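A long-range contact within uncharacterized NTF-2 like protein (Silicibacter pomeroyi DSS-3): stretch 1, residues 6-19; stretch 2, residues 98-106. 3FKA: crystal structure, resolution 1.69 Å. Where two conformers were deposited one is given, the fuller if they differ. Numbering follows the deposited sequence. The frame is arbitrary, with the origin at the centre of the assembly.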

ATOM      1  N   GLU B   6     -14.118 -10.114   4.374  1.00 28.17           N
ATOM      2  CA  GLU B   6     -15.475  -9.578   4.374  1.00 28.05           C
ATOM      3  C   GLU B   6     -15.417  -8.055   4.368  1.00 26.07           C
ATOM      4  O   GLU B   6     -16.181  -7.417   3.654  1.00 24.53           O
ATOM      5  CB  GLU B   6     -16.260 -10.123   5.575  1.00 28.93           C
ATOM      6  CG  GLU B   6     -16.589 -11.599   5.402  1.00 29.96           C
ATOM      7  CD  GLU B   6     -17.095 -12.303   6.666  1.00 30.52           C
ATOM      8  OE1 GLU B   6     -16.652 -11.989   7.795  1.00 31.41           O
ATOM      9  OE2 GLU B   6     -17.899 -13.239   6.503  1.00 32.53           O
ATOM     10  N   HIS B   7     -14.528  -7.472   5.169  1.00 25.57           N
ATOM     11  CA  HIS B   7     -14.381  -6.012   5.168  1.00 25.77           C
ATOM     12  C   HIS B   7     -13.897  -5.503   3.801  1.00 25.30           C
ATOM     13  O   HIS B   7     -14.367  -4.478   3.332  1.00 24.12           O
ATOM     14  CB  HIS B   7     -13.474  -5.501   6.295  1.00 27.68           C
ATOM     15  CG  HIS B   7     -14.069  -5.678   7.658  1.00 28.70           C
ATOM     16  ND1 HIS B   7     -15.344  -5.250   7.964  1.00 28.86           N
ATOM     17  CD2 HIS B   7     -13.540  -6.143   8.815  1.00 29.46           C
ATOM     18  CE1 HIS B   7     -15.599  -5.520   9.233  1.00 29.39           C
ATOM     19  NE2 HIS B   7     -14.516  -6.043   9.777  1.00 29.32           N
ATOM     20  N   ILE B   8     -12.951  -6.213   3.181  1.00 24.13           N
ATOM     21  CA  ILE B   8     -12.451  -5.813   1.848  1.00 24.43           C
ATOM     22  C   ILE B   8     -13.576  -5.871   0.808  1.00 23.75           C
ATOM     23  O   ILE B   8     -13.677  -4.971  -0.057  1.00 23.31           O
ATOM     24  CB  ILE B   8     -11.193  -6.616   1.470  1.00 24.42           C
ATOM     25  CG1 ILE B   8     -10.048  -6.114   2.348  1.00 24.62           C
ATOM     26  CG2 ILE B   8     -10.830  -6.421   0.005  1.00 24.10           C
ATOM     27  CD1 ILE B   8      -8.829  -6.971   2.319  1.00 24.17           C
ATOM     28  N   ALA B   9     -14.435  -6.890   0.890  1.00 23.92           N
ATOM     29  CA  ALA B   9     -15.595  -6.986  -0.009  1.00 23.36           C
ATOM     30  C   ALA B   9     -16.531  -5.774   0.214  1.00 22.70           C
ATOM     31  O   ALA B   9     -17.032  -5.153  -0.742  1.00 21.83           O
ATOM     32  CB  ALA B   9     -16.324  -8.309   0.207  1.00 23.33           C
ATOM     33  N   ALA B  10     -16.743  -5.401   1.477  1.00 22.84           N
ATOM     34  CA  ALA B  10     -17.601  -4.233   1.797  1.00 23.06           C
ATOM     35  C   ALA B  10     -17.022  -2.916   1.257  1.00 22.85           C
ATOM     36  O   ALA B  10     -17.747  -2.062   0.718  1.00 22.57           O
ATOM     37  CB  ALA B  10     -17.844  -4.139   3.293  1.00 22.94           C
ATOM     38  N   LEU B  11     -15.703  -2.775   1.371  1.00 23.17           N
ATOM     39  CA  LEU B  11     -14.981  -1.598   0.888  1.00 23.17           C
ATOM     40  C   LEU B  11     -15.027  -1.534  -0.643  1.00 23.42           C
ATOM     41  O   LEU B  11     -15.168  -0.452  -1.221  1.00 23.85           O
ATOM     42  CB  LEU B  11     -13.535  -1.598   1.440  1.00 23.27           C
ATOM     43  CG  LEU B  11     -13.410  -1.297   2.941  1.00 22.29           C
ATOM     44  CD1 LEU B  11     -12.033  -1.803   3.518  1.00 22.60           C
ATOM     45  CD2 LEU B  11     -13.647   0.177   3.256  1.00 23.00           C
ATOM     46  N   THR B  12     -14.944  -2.699  -1.291  1.00 23.85           N
ATOM     47  CA  THR B  12     -15.019  -2.799  -2.746  1.00 24.36           C
ATOM     48  C   THR B  12     -16.408  -2.308  -3.192  1.00 24.32           C
ATOM     49  O   THR B  12     -16.507  -1.531  -4.162  1.00 23.23           O
ATOM     50  CB  THR B  12     -14.712  -4.243  -3.228  1.00 25.11           C
ATOM     51  OG1 THR B  12     -13.371  -4.592  -2.828  1.00 26.51           O
ATOM     52  CG2 THR B  12     -14.817  -4.350  -4.721  1.00 26.20           C
ATOM     53  N   ALA B  13     -17.451  -2.753  -2.481  1.00 23.89           N
ATOM     54  CA  ALA B  13     -18.841  -2.315  -2.758  1.00 24.29           C
ATOM     55  C   ALA B  13     -18.970  -0.813  -2.539  1.00 25.04           C
ATOM     56  O   ALA B  13     -19.637  -0.133  -3.323  1.00 25.93           O
ATOM     57  CB  ALA B  13     -19.835  -3.035  -1.883  1.00 23.93           C
ATOM     58  N   LEU B  14     -18.370  -0.311  -1.459  1.00 25.38           N
ATOM     59  CA  LEU B  14     -18.375   1.115  -1.139  1.00 25.38           C
ATOM     60  C   LEU B  14     -17.769   1.918  -2.281  1.00 24.73           C
ATOM     61  O   LEU B  14     -18.328   2.946  -2.664  1.00 24.85           O
ATOM     62  CB  LEU B  14     -17.636   1.389   0.174  1.00 25.64           C
ATOM     63  CG  LEU B  14     -17.479   2.849   0.616  1.00 26.65           C
ATOM     64  CD1 LEU B  14     -18.829   3.458   0.857  1.00 27.57           C
ATOM     65  CD2 LEU B  14     -16.595   2.936   1.882  1.00 26.88           C
ATOM     66  N   VAL B  15     -16.645   1.463  -2.836  1.00 24.80           N
ATOM     67  CA  VAL B  15     -15.997   2.171  -3.951  1.00 25.05           C
ATOM     68  C   VAL B  15     -16.933   2.221  -5.168  1.00 25.26           C
ATOM     69  O   VAL B  15     -17.079   3.256  -5.792  1.00 25.37           O
ATOM     70  CB  VAL B  15     -14.666   1.533  -4.351  1.00 25.14           C
ATOM     71  CG1 VAL B  15     -14.109   2.234  -5.589  1.00 24.81           C
ATOM     72  CG2 VAL B  15     -13.678   1.635  -3.202  1.00 24.73           C
ATOM     73  N   GLU B  16     -17.564   1.094  -5.492  1.00 26.90           N
ATOM     74  CA  GLU B  16     -18.502   1.053  -6.602  1.00 28.15           C
ATOM     75  C   GLU B  16     -19.670   2.035  -6.373  1.00 27.14           C
ATOM     76  O   GLU B  16     -20.057   2.771  -7.278  1.00 26.46           O
ATOM     77  CB  GLU B  16     -19.030  -0.357  -6.828  1.00 29.35           C
ATOM     78  CG  GLU B  16     -19.998  -0.423  -8.024  1.00 31.19           C
ATOM     79  CD  GLU B  16     -20.378  -1.841  -8.431  1.00 32.12           C
ATOM     80  OE1 GLU B  16     -20.061  -2.816  -7.719  1.00 35.05           O
ATOM     81  OE2 GLU B  16     -21.014  -1.985  -9.498  1.00 35.20           O
ATOM     82  N   THR B  17     -20.202   2.060  -5.157  1.00 26.07           N
ATOM     83  CA  THR B  17     -21.289   2.967  -4.808  1.00 25.84           C
ATOM     84  C   THR B  17     -20.839   4.419  -4.967  1.00 25.67           C
ATOM     85  O   THR B  17     -21.570   5.259  -5.509  1.00 25.43           O
ATOM     86  CB  THR B  17     -21.794   2.700  -3.381  1.00 25.76           C
ATOM     87  OG1 THR B  17     -22.293   1.356  -3.317  1.00 26.40           O
ATOM     88  CG2 THR B  17     -22.895   3.668  -3.038  1.00 26.45           C
ATOM     89  N   TYR B  18     -19.638   4.695  -4.458  1.00 25.37           N
ATOM     90  CA  TYR B  18     -19.038   6.014  -4.562  1.00 26.57           C
ATOM     91  C   TYR B  18     -18.887   6.499  -5.996  1.00 25.41           C
ATOM     92  O   TYR B  18     -19.390   7.570  -6.338  1.00 25.19           O
ATOM     93  CB  TYR B  18     -17.672   6.041  -3.812  1.00 29.10           C
ATOM     94  CG  TYR B  18     -16.713   7.074  -4.316  1.00 29.59           C
ATOM     95  CD1 TYR B  18     -17.018   8.409  -4.250  1.00 30.58           C
ATOM     96  CD2 TYR B  18     -15.481   6.701  -4.851  1.00 30.65           C
ATOM     97  CE1 TYR B  18     -16.154   9.335  -4.727  1.00 31.04           C
ATOM     98  CE2 TYR B  18     -14.607   7.622  -5.339  1.00 30.33           C
ATOM     99  CZ  TYR B  18     -14.934   8.942  -5.288  1.00 30.69           C
ATOM    100  OH  TYR B  18     -14.023   9.856  -5.795  1.00 31.16           O
ATOM    101  N   VAL B  19     -18.268   5.692  -6.848  1.00 24.22           N
ATOM    102  CA  VAL B  19     -18.026   6.092  -8.247  0.50 24.37           C
ATOM    103  C   VAL B  19     -19.344   6.308  -9.005  1.00 24.44           C
ATOM    104  O   VAL B  19     -19.510   7.314  -9.712  1.00 24.08           O
ATOM    105  CB  VAL B  19     -17.110   5.079  -8.977  0.50 24.09           C
ATOM    106  CG1 VAL B  19     -16.859   5.504 -10.400  0.50 23.54           C
ATOM    107  CG2 VAL B  19     -15.776   4.940  -8.242  0.50 24.14           C
ATOM    108  N   ASP B  98      -6.639  10.137  -9.324  1.00 23.02           N
ATOM    109  CA  ASP B  98      -6.156   9.207  -8.344  1.00 23.15           C
ATOM    110  C   ASP B  98      -6.788   9.776  -7.078  1.00 23.26           C
ATOM    111  O   ASP B  98      -6.566  10.952  -6.784  1.00 23.37           O
ATOM    112  CB  ASP B  98      -4.659   9.194  -8.180  1.00 23.15           C
ATOM    113  CG  ASP B  98      -3.981   8.498  -9.319  1.00 23.09           C
ATOM    114  OD1 ASP B  98      -4.210   7.284  -9.511  1.00 23.20           O
ATOM    115  OD2 ASP B  98      -3.219   9.162 -10.012  1.00 23.61           O
ATOM    116  N   ASP B  99      -7.584   8.968  -6.394  1.00 23.29           N
ATOM    117  CA  ASP B  99      -8.220   9.315  -5.143  1.00 24.26           C
ATOM    118  C   ASP B  99      -7.633   8.491  -4.016  1.00 24.76           C
ATOM    119  O   ASP B  99      -7.460   7.275  -4.184  1.00 25.98           O
ATOM    120  CB  ASP B  99      -9.710   8.972  -5.143  1.00 25.10           C
ATOM    121  CG  ASP B  99     -10.542   9.814  -6.077  1.00 26.60           C
ATOM    122  OD1 ASP B  99     -10.134  10.896  -6.557  1.00 26.62           O
ATOM    123  OD2 ASP B  99     -11.684   9.379  -6.298  1.00 28.18           O
ATOM    124  N   PHE B 100      -7.301   9.138  -2.888  1.00 24.90           N
ATOM    125  CA  PHE B 100      -6.851   8.471  -1.681  1.00 25.14           C
ATOM    126  C   PHE B 100      -7.966   8.735  -0.669  1.00 26.04           C
ATOM    127  O   PHE B 100      -8.170   9.890  -0.278  1.00 26.14           O
ATOM    128  CB  PHE B 100      -5.518   8.936  -1.135  1.00 24.98           C
ATOM    129  CG  PHE B 100      -4.334   8.669  -2.020  1.00 24.80           C
ATOM    130  CD1 PHE B 100      -4.282   7.592  -2.929  1.00 24.78           C
ATOM    131  CD2 PHE B 100      -3.174   9.400  -1.826  1.00 24.26           C
ATOM    132  CE1 PHE B 100      -3.153   7.344  -3.639  1.00 25.41           C
ATOM    133  CE2 PHE B 100      -2.050   9.128  -2.523  1.00 25.19           C
ATOM    134  CZ  PHE B 100      -2.019   8.098  -3.436  1.00 25.23           C
ATOM    135  N   LEU B 101      -8.666   7.673  -0.274  1.00 26.71           N
ATOM    136  CA  LEU B 101      -9.792   7.747   0.646  0.50 26.67           C
ATOM    137  C   LEU B 101      -9.450   7.189   2.026  1.00 27.15           C
ATOM    138  O   LEU B 101      -8.760   6.188   2.092  1.00 27.09           O
ATOM    139  CB  LEU B 101     -10.947   6.903   0.088  0.50 26.99           C
ATOM    140  CG  LEU B 101     -11.574   7.131  -1.302  0.50 27.24           C
ATOM    141  CD1 LEU B 101     -12.475   5.930  -1.693  0.50 27.73           C
ATOM    142  CD2 LEU B 101     -12.365   8.426  -1.414  0.50 26.90           C
ATOM    143  N   THR B 102      -9.915   7.830   3.103  1.00 26.17           N
ATOM    144  CA  THR B 102      -9.747   7.329   4.477  1.00 25.81           C
ATOM    145  C   THR B 102     -11.188   6.918   4.805  1.00 24.38           C
ATOM    146  O   THR B 102     -12.138   7.655   4.463  1.00 24.05           O
ATOM    147  CB  THR B 102      -9.162   8.317   5.495  1.00 26.35           C
ATOM    148  OG1 THR B 102      -9.873   9.558   5.448  1.00 28.48           O
ATOM    149  CG2 THR B 102      -7.701   8.561   5.176  1.00 27.02           C
ATOM    150  N   VAL B 103     -11.354   5.755   5.443  1.00 23.94           N
ATOM    151  CA  VAL B 103     -12.681   5.193   5.695  1.00 23.55           C
ATOM    152  C   VAL B 103     -12.714   4.620   7.099  1.00 23.52           C
ATOM    153  O   VAL B 103     -11.687   4.108   7.579  1.00 23.33           O
ATOM    154  CB  VAL B 103     -12.988   4.058   4.679  1.00 23.95           C
ATOM    155  CG1 VAL B 103     -14.490   3.725   4.645  1.00 23.97           C
ATOM    156  CG2 VAL B 103     -12.529   4.421   3.241  1.00 23.65           C
ATOM    157  N   LEU B 104     -13.877   4.702   7.736  1.00 23.25           N
ATOM    158  CA  LEU B 104     -14.074   4.202   9.086  1.00 23.61           C
ATOM    159  C   LEU B 104     -15.265   3.259   9.123  1.00 23.51           C
ATOM    160  O   LEU B 104     -16.309   3.560   8.546  1.00 23.45           O
ATOM    161  CB  LEU B 104     -14.361   5.335  10.048  1.00 24.06           C
ATOM    162  CG  LEU B 104     -14.518   5.013  11.539  1.00 23.71           C
ATOM    163  CD1 LEU B 104     -13.171   4.633  12.180  1.00 23.92           C
ATOM    164  CD2 LEU B 104     -15.144   6.204  12.284  1.00 23.99           C
ATOM    165  N   LEU B 105     -15.099   2.138   9.814  1.00 23.40           N
ATOM    166  CA  LEU B 105     -16.167   1.177  10.033  1.00 23.28           C
ATOM    167  C   LEU B 105     -16.875   1.732  11.253  1.00 23.67           C
ATOM    168  O   LEU B 105     -16.314   1.683  12.347  1.00 23.06           O
ATOM    169  CB  LEU B 105     -15.630  -0.220  10.308  1.00 23.73           C
ATOM    170  CG  LEU B 105     -16.646  -1.300  10.711  1.00 23.66           C
ATOM    171  CD1 LEU B 105     -17.692  -1.539   9.652  1.00 23.77           C
ATOM    172  CD2 LEU B 105     -15.885  -2.585  11.016  1.00 23.87           C
ATOM    173  N   HIS B 106     -18.104   2.205  11.086  1.00 23.33           N
ATOM    174  CA  HIS B 106     -18.830   2.825  12.189  1.00 23.92           C
ATOM    175  C   HIS B 106     -20.279   2.363  12.174  1.00 23.77           C
ATOM    176  O   HIS B 106     -20.946   2.418  11.132  1.00 23.52           O
ATOM    177  CB  HIS B 106     -18.718   4.337  12.061  1.00 24.10           C
ATOM    178  CG  HIS B 106     -19.440   5.089  13.128  1.00 24.26           C
ATOM    179  ND1 HIS B 106     -19.058   5.055  14.454  1.00 24.07           N
ATOM    180  CD2 HIS B 106     -20.488   5.937  13.057  1.00 25.06           C
ATOM    181  CE1 HIS B 106     -19.882   5.809  15.160  1.00 25.18           C
ATOM    182  NE2 HIS B 106     -20.756   6.359  14.337  1.00 24.74           N
TER

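The contact joins a stretch of helix, residues 6-19, to a stretch of strand, residues 98-106; touching residues lie at least 81 positions apart in sequence. The two axes approach to 11.3 Å, and their N-to-C directions make an angle of 122°, so the segments run obliquely and in broadly opposing senses. The pairing follows from this: His 7, near the start of the helical stretch, meets Leu 105, whereas Tyr 18, eleven residues later, reaches back to Asp 99. At 8.6 Å between Leu 11 CA and Val 103 CA, the backbones are too far apart to touch, and side chains make the contact. Together they bury 318 Å², both sides summed.

One hydrogen bond crosses the interface. Tyr 18 OH donates to Asp 99 OD2 at 2.4 Å, a very short separation for two oxygens. The acceptor lies at the edge of the phenol ring, near its plane, where a hydroxyl proton can point when it stays in the ring plane. CA-to-CB points toward the opposing segment in both residues, and chi1 of 155° (t) for Tyr 18 and -68° (m) for Asp 99 bring the two groups together. Both residues are buried, so the bond ties helix to strand away from bulk solvent; each of its two oxygens is also hydrogen-bonded elsewhere in the structure.

The remaining contacts are made through carbon atoms. Val 103 touches two helix leucines about one turn apart: its CG1 is 3.6 Å from Leu 14 CD2 and 3.9 Å from Leu 11 CD2. The leucines arrive differently. Leu 14 directs CA-to-CB toward the strand, with rotamer t, p; Leu 11 leaves its backbone sideways, and with chi1 m and chi2 t the end of its side chain comes nearer. A looser apolar contact places Tyr 18 CD2 4.4 Å from Leu 101 CD1, the methyl oblique to the ring. Tyr 18 thus combines a polar contact through its hydroxyl with an apolar one through its ring.

His 7 and Leu 105 form a close van der Waals contact, with His 7 CE1 3.4 Å from Leu 105 CD2. The methyl approaches the imidazole obliquely. Both residues point CA-to-CB toward the other segment and are partly exposed, unlike the buried leucines and valine.

Along the strand, Asp 99, Leu 101, Val 103 and Leu 105 all direct CA-to-CB toward the helix. This every-second-residue pattern reflects the alternation of an extended chain; Leu 104, between two of them, points away.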